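Iron-containing alcohol dehydrogenase (Ralstonia eutropha, PDB 3JZD) is an NAD-binding oxidoreductase of the iron-containing alcohol dehydrogenase family that probably reduces maleylacetate to 3-oxoadipate, and works as a homodimer. Local coordinates at the interface of chains A and B. Numbering follows the deposited sequence. Chains: chain A/B, Iron-containing alcohol dehydrogenase.

Contact 1: the interface of chains A and B. Residues chain A 15-17, 195, 225, 228-229; chain B 8, 10-11, 191.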
# COMPACT_ATOMS: atom_id res chain seq x y z
N ALA A 15 -1.88 -9.43 0.16
CA ALA A 15 -0.53 -9.60 0.63
C ALA A 15 -0.51 -9.95 2.12
O ALA A 15 -1.35 -9.50 2.87
CB ALA A 15 0.20 -8.33 0.43
N ARG A 16 0.43 -10.79 2.53
CA ARG A 16 0.66 -11.04 3.94
C ARG A 16 2.20 -11.05 4.05
O ARG A 16 2.86 -11.89 3.46
CB ARG A 16 0.02 -12.33 4.40
CG ARG A 16 0.36 -12.67 5.87
CD ARG A 16 -0.33 -13.94 6.33
NE ARG A 16 0.18 -14.26 7.66
CZ ARG A 16 -0.22 -13.67 8.78
NH1 ARG A 16 -1.15 -12.72 8.77
NH2 ARG A 16 0.34 -14.00 9.92
N VAL A 17 2.75 -10.09 4.79
CA VAL A 17 4.19 -9.90 4.90
C VAL A 17 4.59 -9.92 6.34
O VAL A 17 4.11 -9.12 7.11
CB VAL A 17 4.57 -8.53 4.26
CG1 VAL A 17 6.05 -8.23 4.38
CG2 VAL A 17 4.12 -8.52 2.78
N MSE A 195 5.50 4.76 -2.57
CA MSE A 195 6.28 3.63 -2.12
C MSE A 195 7.60 3.57 -2.90
O MSE A 195 8.64 3.19 -2.32
CB MSE A 195 5.48 2.34 -2.25
CG MSE A 195 4.14 2.37 -1.50
SE MSE A 195 3.27 0.64 -1.73
CE MSE A 195 4.45 -0.39 -0.67
N TYR A 225 13.29 -3.96 3.62
CA TYR A 225 12.08 -3.11 3.54
C TYR A 225 12.02 -2.34 2.20
O TYR A 225 10.99 -2.30 1.54
CB TYR A 225 12.14 -2.14 4.70
CG TYR A 225 11.13 -1.02 4.64
CD1 TYR A 225 9.77 -1.27 4.71
CD2 TYR A 225 11.56 0.29 4.60
CE1 TYR A 225 8.86 -0.23 4.66
CE2 TYR A 225 10.66 1.32 4.57
CZ TYR A 225 9.32 1.05 4.59
OH TYR A 225 8.48 2.12 4.59
N TRP A 228 11.18 -4.64 -0.57
CA TRP A 228 9.76 -4.96 -0.58
C TRP A 228 8.93 -3.89 -1.29
O TRP A 228 8.08 -4.22 -2.15
CB TRP A 228 9.28 -5.24 0.88
CG TRP A 228 7.85 -5.30 1.06
CD1 TRP A 228 6.93 -5.83 0.22
CD2 TRP A 228 7.12 -4.84 2.21
NE1 TRP A 228 5.67 -5.70 0.75
CE2 TRP A 228 5.76 -5.09 1.97
CE3 TRP A 228 7.50 -4.20 3.41
CZ2 TRP A 228 4.74 -4.79 2.90
CZ3 TRP A 228 6.50 -3.87 4.34
CH2 TRP A 228 5.13 -4.19 4.09
N LEU A 229 9.18 -2.63 -0.94
CA LEU A 229 8.52 -1.50 -1.56
C LEU A 229 8.82 -1.43 -3.05
O LEU A 229 7.90 -1.28 -3.87
CB LEU A 229 8.91 -0.18 -0.86
CG LEU A 229 8.41 0.03 0.59
CD1 LEU A 229 8.67 1.40 1.06
CD2 LEU A 229 7.00 -0.27 0.65
N PHE B 8 6.82 -6.59 12.44
CA PHE B 8 5.42 -6.41 12.19
C PHE B 8 4.95 -7.43 11.19
O PHE B 8 5.77 -8.13 10.55
CB PHE B 8 5.13 -5.00 11.61
CG PHE B 8 5.90 -4.69 10.34
CD1 PHE B 8 5.37 -4.98 9.12
CD2 PHE B 8 7.18 -4.14 10.40
CE1 PHE B 8 6.11 -4.75 7.95
CE2 PHE B 8 7.88 -3.86 9.26
CZ PHE B 8 7.36 -4.18 8.04
N TYR B 10 2.30 -7.23 8.01
CA TYR B 10 1.52 -6.41 7.13
C TYR B 10 0.64 -7.31 6.31
O TYR B 10 1.12 -8.17 5.63
CB TYR B 10 2.43 -5.60 6.19
CG TYR B 10 1.68 -4.84 5.13
CD1 TYR B 10 1.15 -3.58 5.37
CD2 TYR B 10 1.48 -5.39 3.87
CE1 TYR B 10 0.46 -2.92 4.39
CE2 TYR B 10 0.82 -4.72 2.90
CZ TYR B 10 0.32 -3.50 3.15
OH TYR B 10 -0.36 -2.88 2.17
N GLU B 11 -0.66 -7.07 6.40
CA GLU B 11 -1.70 -7.76 5.65
C GLU B 11 -2.43 -6.69 4.85
O GLU B 11 -2.59 -5.54 5.30
CB GLU B 11 -2.66 -8.50 6.55
CG GLU B 11 -2.11 -9.82 7.00
CD GLU B 11 -3.18 -10.79 7.45
OE1 GLU B 11 -3.95 -10.41 8.38
OE2 GLU B 11 -3.20 -11.96 6.92
N VAL B 191 4.61 0.94 6.20
CA VAL B 191 3.77 1.23 5.03
C VAL B 191 2.53 1.99 5.46
O VAL B 191 2.18 3.00 4.87
CB VAL B 191 3.40 -0.08 4.25
CG1 VAL B 191 2.38 0.23 3.07
CG2 VAL B 191 4.65 -0.73 3.70

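Contact 2: the interface of chains A and B. Residues chain A 8-10, 190-191; chain B 17, 19, 225, 228-229.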
# COMPACT_ATOMS: atom_id res chain seq x y z
N PHE A 8 -6.29 7.85 -12.30
CA PHE A 8 -5.56 6.59 -12.26
C PHE A 8 -6.43 5.49 -11.68
O PHE A 8 -7.46 5.77 -11.10
CB PHE A 8 -4.27 6.74 -11.41
CG PHE A 8 -4.52 7.19 -9.98
CD1 PHE A 8 -4.81 6.28 -8.99
CD2 PHE A 8 -4.52 8.55 -9.65
CE1 PHE A 8 -5.06 6.69 -7.69
CE2 PHE A 8 -4.76 8.97 -8.37
CZ PHE A 8 -5.06 8.04 -7.38
N ILE A 9 -6.00 4.25 -11.88
CA ILE A 9 -6.63 3.10 -11.29
C ILE A 9 -5.56 2.40 -10.47
O ILE A 9 -4.53 1.99 -11.01
CB ILE A 9 -7.25 2.13 -12.30
CG1 ILE A 9 -8.43 2.82 -12.99
CG2 ILE A 9 -7.73 0.87 -11.57
CD1 ILE A 9 -9.14 2.01 -14.07
N TYR A 10 -5.80 2.28 -9.17
CA TYR A 10 -4.88 1.66 -8.28
C TYR A 10 -5.42 0.31 -7.96
O TYR A 10 -6.60 0.15 -7.64
CB TYR A 10 -4.74 2.46 -6.99
CG TYR A 10 -4.01 1.74 -5.87
CD1 TYR A 10 -2.63 1.83 -5.74
CD2 TYR A 10 -4.69 0.97 -4.93
CE1 TYR A 10 -1.98 1.19 -4.74
CE2 TYR A 10 -4.03 0.34 -3.92
CZ TYR A 10 -2.68 0.46 -3.84
OH TYR A 10 -2.01 -0.16 -2.84
N PRO A 190 -0.07 7.75 -7.62
CA PRO A 190 0.52 8.39 -6.42
C PRO A 190 0.91 7.46 -5.30
O PRO A 190 1.86 7.74 -4.55
CB PRO A 190 -0.57 9.36 -5.96
CG PRO A 190 -1.42 9.58 -7.20
CD PRO A 190 -1.35 8.34 -8.00
N VAL A 191 0.19 6.35 -5.16
CA VAL A 191 0.49 5.43 -4.09
C VAL A 191 1.73 4.63 -4.45
O VAL A 191 2.65 4.49 -3.66
CB VAL A 191 -0.73 4.57 -3.74
CG1 VAL A 191 -0.36 3.60 -2.73
CG2 VAL A 191 -1.89 5.51 -3.22
N VAL B 17 -9.35 0.83 -6.94
CA VAL B 17 -9.71 2.20 -6.71
C VAL B 17 -9.53 2.98 -8.00
O VAL B 17 -8.43 3.04 -8.54
CB VAL B 17 -8.78 2.84 -5.61
CG1 VAL B 17 -9.11 4.30 -5.38
CG2 VAL B 17 -8.86 2.05 -4.30
N PHE B 19 -9.75 6.55 -9.53
CA PHE B 19 -9.63 7.86 -8.98
C PHE B 19 -9.49 8.94 -10.03
O PHE B 19 -8.72 8.83 -10.99
CB PHE B 19 -8.42 7.89 -8.02
CG PHE B 19 -8.34 9.13 -7.19
CD1 PHE B 19 -7.95 10.34 -7.76
CD2 PHE B 19 -8.72 9.10 -5.85
CE1 PHE B 19 -7.92 11.51 -6.99
CE2 PHE B 19 -8.69 10.27 -5.08
CZ PHE B 19 -8.28 11.46 -5.65
N TYR B 225 -8.07 12.11 -1.88
CA TYR B 225 -6.89 11.30 -1.88
C TYR B 225 -6.44 11.07 -0.44
O TYR B 225 -6.14 9.94 -0.04
CB TYR B 225 -5.78 11.98 -2.67
CG TYR B 225 -4.45 11.26 -2.63
CD1 TYR B 225 -4.31 9.99 -3.16
CD2 TYR B 225 -3.30 11.89 -2.11
CE1 TYR B 225 -3.10 9.34 -3.15
CE2 TYR B 225 -2.07 11.24 -2.11
CZ TYR B 225 -1.99 9.95 -2.61
OH TYR B 225 -0.79 9.29 -2.66
N TRP B 228 -8.74 8.65 1.44
CA TRP B 228 -8.50 7.27 1.06
C TRP B 228 -7.32 6.71 1.85
O TRP B 228 -7.42 5.64 2.47
CB TRP B 228 -8.29 7.19 -0.47
CG TRP B 228 -7.73 5.91 -0.97
CD1 TRP B 228 -8.04 4.64 -0.53
CD2 TRP B 228 -6.85 5.75 -2.06
NE1 TRP B 228 -7.32 3.73 -1.22
CE2 TRP B 228 -6.59 4.37 -2.18
CE3 TRP B 228 -6.23 6.63 -2.94
CZ2 TRP B 228 -5.75 3.86 -3.18
CZ3 TRP B 228 -5.38 6.12 -3.92
CH2 TRP B 228 -5.15 4.75 -4.03
N LEU B 229 -6.23 7.45 1.86
CA LEU B 229 -5.05 7.00 2.63
C LEU B 229 -5.36 6.82 4.14
O LEU B 229 -4.97 5.83 4.76
CB LEU B 229 -3.86 7.97 2.41
CG LEU B 229 -3.24 8.01 1.00
CD1 LEU B 229 -1.97 8.79 0.98
CD2 LEU B 229 -3.02 6.64 0.45

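Contact 3: the interface of chains A and B. Residues chain A 17-20, 26, 228; chain B 7-9.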
# COMPACT_ATOMS: atom_id res chain seq x y z
N VAL A 17 2.75 -10.09 4.79
CA VAL A 17 4.19 -9.90 4.90
C VAL A 17 4.59 -9.92 6.34
O VAL A 17 4.11 -9.12 7.11
CB VAL A 17 4.57 -8.53 4.26
CG1 VAL A 17 6.05 -8.23 4.38
CG2 VAL A 17 4.12 -8.52 2.78
N VAL A 18 5.40 -10.89 6.72
CA VAL A 18 5.86 -11.05 8.08
C VAL A 18 7.29 -10.52 8.04
O VAL A 18 8.13 -11.05 7.30
CB VAL A 18 5.81 -12.55 8.49
CG1 VAL A 18 6.37 -12.74 9.92
CG2 VAL A 18 4.36 -13.09 8.33
N PHE A 19 7.58 -9.50 8.83
CA PHE A 19 8.85 -8.79 8.74
C PHE A 19 9.56 -8.65 10.07
O PHE A 19 8.94 -8.28 11.05
CB PHE A 19 8.58 -7.35 8.20
CG PHE A 19 9.83 -6.64 7.72
CD1 PHE A 19 10.71 -6.06 8.63
CD2 PHE A 19 10.10 -6.54 6.37
CE1 PHE A 19 11.85 -5.46 8.21
CE2 PHE A 19 11.23 -5.94 5.95
CZ PHE A 19 12.11 -5.38 6.90
N GLY A 20 10.85 -8.97 10.11
CA GLY A 20 11.65 -8.73 11.30
C GLY A 20 12.71 -9.78 11.52
O GLY A 20 12.55 -10.93 11.06
N GLN A 26 8.99 -18.46 12.28
CA GLN A 26 7.55 -18.62 12.33
C GLN A 26 7.08 -19.31 11.08
O GLN A 26 5.90 -19.31 10.81
CB GLN A 26 6.87 -17.25 12.44
CG GLN A 26 7.33 -16.46 13.65
CD GLN A 26 6.81 -15.03 13.67
OE1 GLN A 26 5.87 -14.66 12.94
NE2 GLN A 26 7.43 -14.20 14.51
N TRP A 228 11.18 -4.64 -0.57
CA TRP A 228 9.76 -4.96 -0.58
C TRP A 228 8.93 -3.89 -1.29
O TRP A 228 8.08 -4.22 -2.15
CB TRP A 228 9.28 -5.24 0.88
CG TRP A 228 7.85 -5.30 1.06
CD1 TRP A 228 6.93 -5.83 0.22
CD2 TRP A 228 7.12 -4.84 2.21
NE1 TRP A 228 5.67 -5.70 0.75
CE2 TRP A 228 5.76 -5.09 1.97
CE3 TRP A 228 7.50 -4.20 3.41
CZ2 TRP A 228 4.74 -4.79 2.90
CZ3 TRP A 228 6.50 -3.87 4.34
CH2 TRP A 228 5.13 -4.19 4.09
N PRO B 7 9.64 -5.59 14.54
CA PRO B 7 8.89 -6.48 13.68
C PRO B 7 7.41 -6.16 13.54
O PRO B 7 6.85 -5.52 14.41
CB PRO B 7 9.06 -7.83 14.37
CG PRO B 7 9.22 -7.51 15.77
CD PRO B 7 10.01 -6.24 15.80
N PHE B 8 6.82 -6.59 12.44
CA PHE B 8 5.42 -6.41 12.19
C PHE B 8 4.95 -7.43 11.19
O PHE B 8 5.77 -8.13 10.55
CB PHE B 8 5.13 -5.00 11.61
CG PHE B 8 5.90 -4.69 10.34
CD1 PHE B 8 5.37 -4.98 9.12
CD2 PHE B 8 7.18 -4.14 10.40
CE1 PHE B 8 6.11 -4.75 7.95
CE2 PHE B 8 7.88 -3.86 9.26
CZ PHE B 8 7.36 -4.18 8.04
N ILE B 9 3.62 -7.49 11.04
CA ILE B 9 2.96 -8.33 10.04
C ILE B 9 2.01 -7.42 9.30
O ILE B 9 1.07 -6.90 9.88
CB ILE B 9 2.23 -9.55 10.61
CG1 ILE B 9 3.23 -10.50 11.30
CG2 ILE B 9 1.48 -10.29 9.48
CD1 ILE B 9 2.64 -11.84 11.92

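Contact 1: the interface of chains A and B
A:Trp228 pushes the outer rim of its six-membered ring against B:Phe8, B:Tyr10 and B:Val191. Its CG is anti to the backbone N (chi1 168°), which directs the indole away from its helix and toward chain B. The rim carbons share neighbours. CZ2 of A:Trp228 lies 3.5 Å from CD2 of B:Tyr10. CH2 sits between B:Tyr10 and B:Val191, and CH2 of A:Trp228 is 3.5 Å from the CG2 methyl of B:Val191. CZ3 sits between B:Val191 and B:Phe8, and CZ3 of A:Trp228 is 3.7 Å from CE1 of B:Phe8. The tryptophan and B:Tyr10 rings meet edge to face, with planes 66° apart and the indole giving the edge. Within chain A, CG1 of A:Val17 backs one face of the indole and may steady it. A:Leu229 CD2 adds to the packing on B:Val191.

Outward from this core, A:Val17 and B:Tyr10 pair through their backbones. At the rim, NH1 of A:Arg16 is 2.9 Å from the carboxylate OE2 of B:Glu11, a salt bridge whose hydrogen bond is weak. The two planes stand 84° apart, so the groups do not pair flat. The site joins strand 15-19 of chain A antiparallel to strand 8-12 of chain B; helix 217-236 of chain A supplies A:Trp228 and helix 190-212 of chain B supplies B:Val191.

Contact 2: the interface of chains A and B
A:Phe8 lays its ring against B:Phe19 and points the rim at B:Trp228. From CB, the bond to CG falls between the backbone N and the carbonyl carbon (chi1 58°), a crowded position that brings the ring beside the neighbouring strand. CD1 approaches B:Phe19 CB only distantly. CE1 of A:Phe8 is closer to that carbon and also comes 3.8 Å from CZ3 of B:Trp228, which lies at the ring edge. On the other branch, CE2 of A:Phe8 is 3.5 Å from CD1 of B:Phe19. At the tip, CZ of A:Phe8 reaches 3.4 Å from B:Phe19 CB, which makes a CH-pi contact over one face. A:Pro190 CD of the same chain lies on the opposite face, so the ring is sandwiched.

Beside it, A:Val191 and B:Trp228 meet tip to tip, CG2 against CH2. A:Tyr10 turns its ring face to the indole edge, with planes 70° apart. Backbone hydrogen bonds tie strand 8-12 of chain A to strand 15-19 of chain B: A:Phe8 pairs with B:Phe19, and A:Tyr10 with B:Val17. This antiparallel pairing belongs to the homodimer interface. Farther along, CB of A:Pro190 lies against the outer end of the B:Tyr225 phenol, 3.3 Å from the OH of B:Tyr225.

Contact 3: the interface of chains A and B
B:Phe8 and A:Phe19 are joined by backbone hydrogen bonds in both directions. The amide N of A:Phe19 gives a bond of 2.8 Å to O of B:Phe8. The return bond, from N of B:Phe8 to O of A:Phe19, is 3.0 Å long.

The aromatic contact is of the CH-pi kind. CB of A:Phe19 stands over one face of the B:Phe8 ring, 3.6 Å from the centroid of that ring and shifted toward its rim. CG of A:Phe19 is anti to its backbone N (chi1 -165°), which carries its ring out across the CE2 side of the B:Phe8 rim. CD1 of A:Phe19 then comes 3.6 Å from CE2 of B:Phe8. A:Trp228 closes on the CE1 side of the same ring.

Aliphatic packing is looser. The A:Val18 and B:Ile9 side chains run alongside each other in one direction, with CG1 of A:Val18 4.1 Å from CG1 of B:Ile9. B:Pro7 adds a carbon–oxygen contact of another kind: its ring carbon CB in B:Pro7 is 3.4 Å from the carbonyl O of A:Phe19. The site lies at the end of the intersubunit sheet, where strand 15-19 of chain A runs into the loop at A:Gly20 and strand 8-12 of chain B begins.

Contacts 1 and 3 are neighbours, with C-alpha centres about 7 Å apart. They share A:Val17, A:Trp228 and B:Phe8, and together follow one pairing of strand 15-19 of chain A with strand 8-12 of chain B. The C-alpha centre of contact 2 lies about 18 Å from that of contact 1 and about 25 Å from that of contact 3. It is the same kind of pairing with the chains exchanged, as the two-fold axis requires. Each subunit therefore pairs its strand 8-12 with strand 15-19 of the partner, while helices 190-212 and 217-236 pack alongside, as expected of a homodimer.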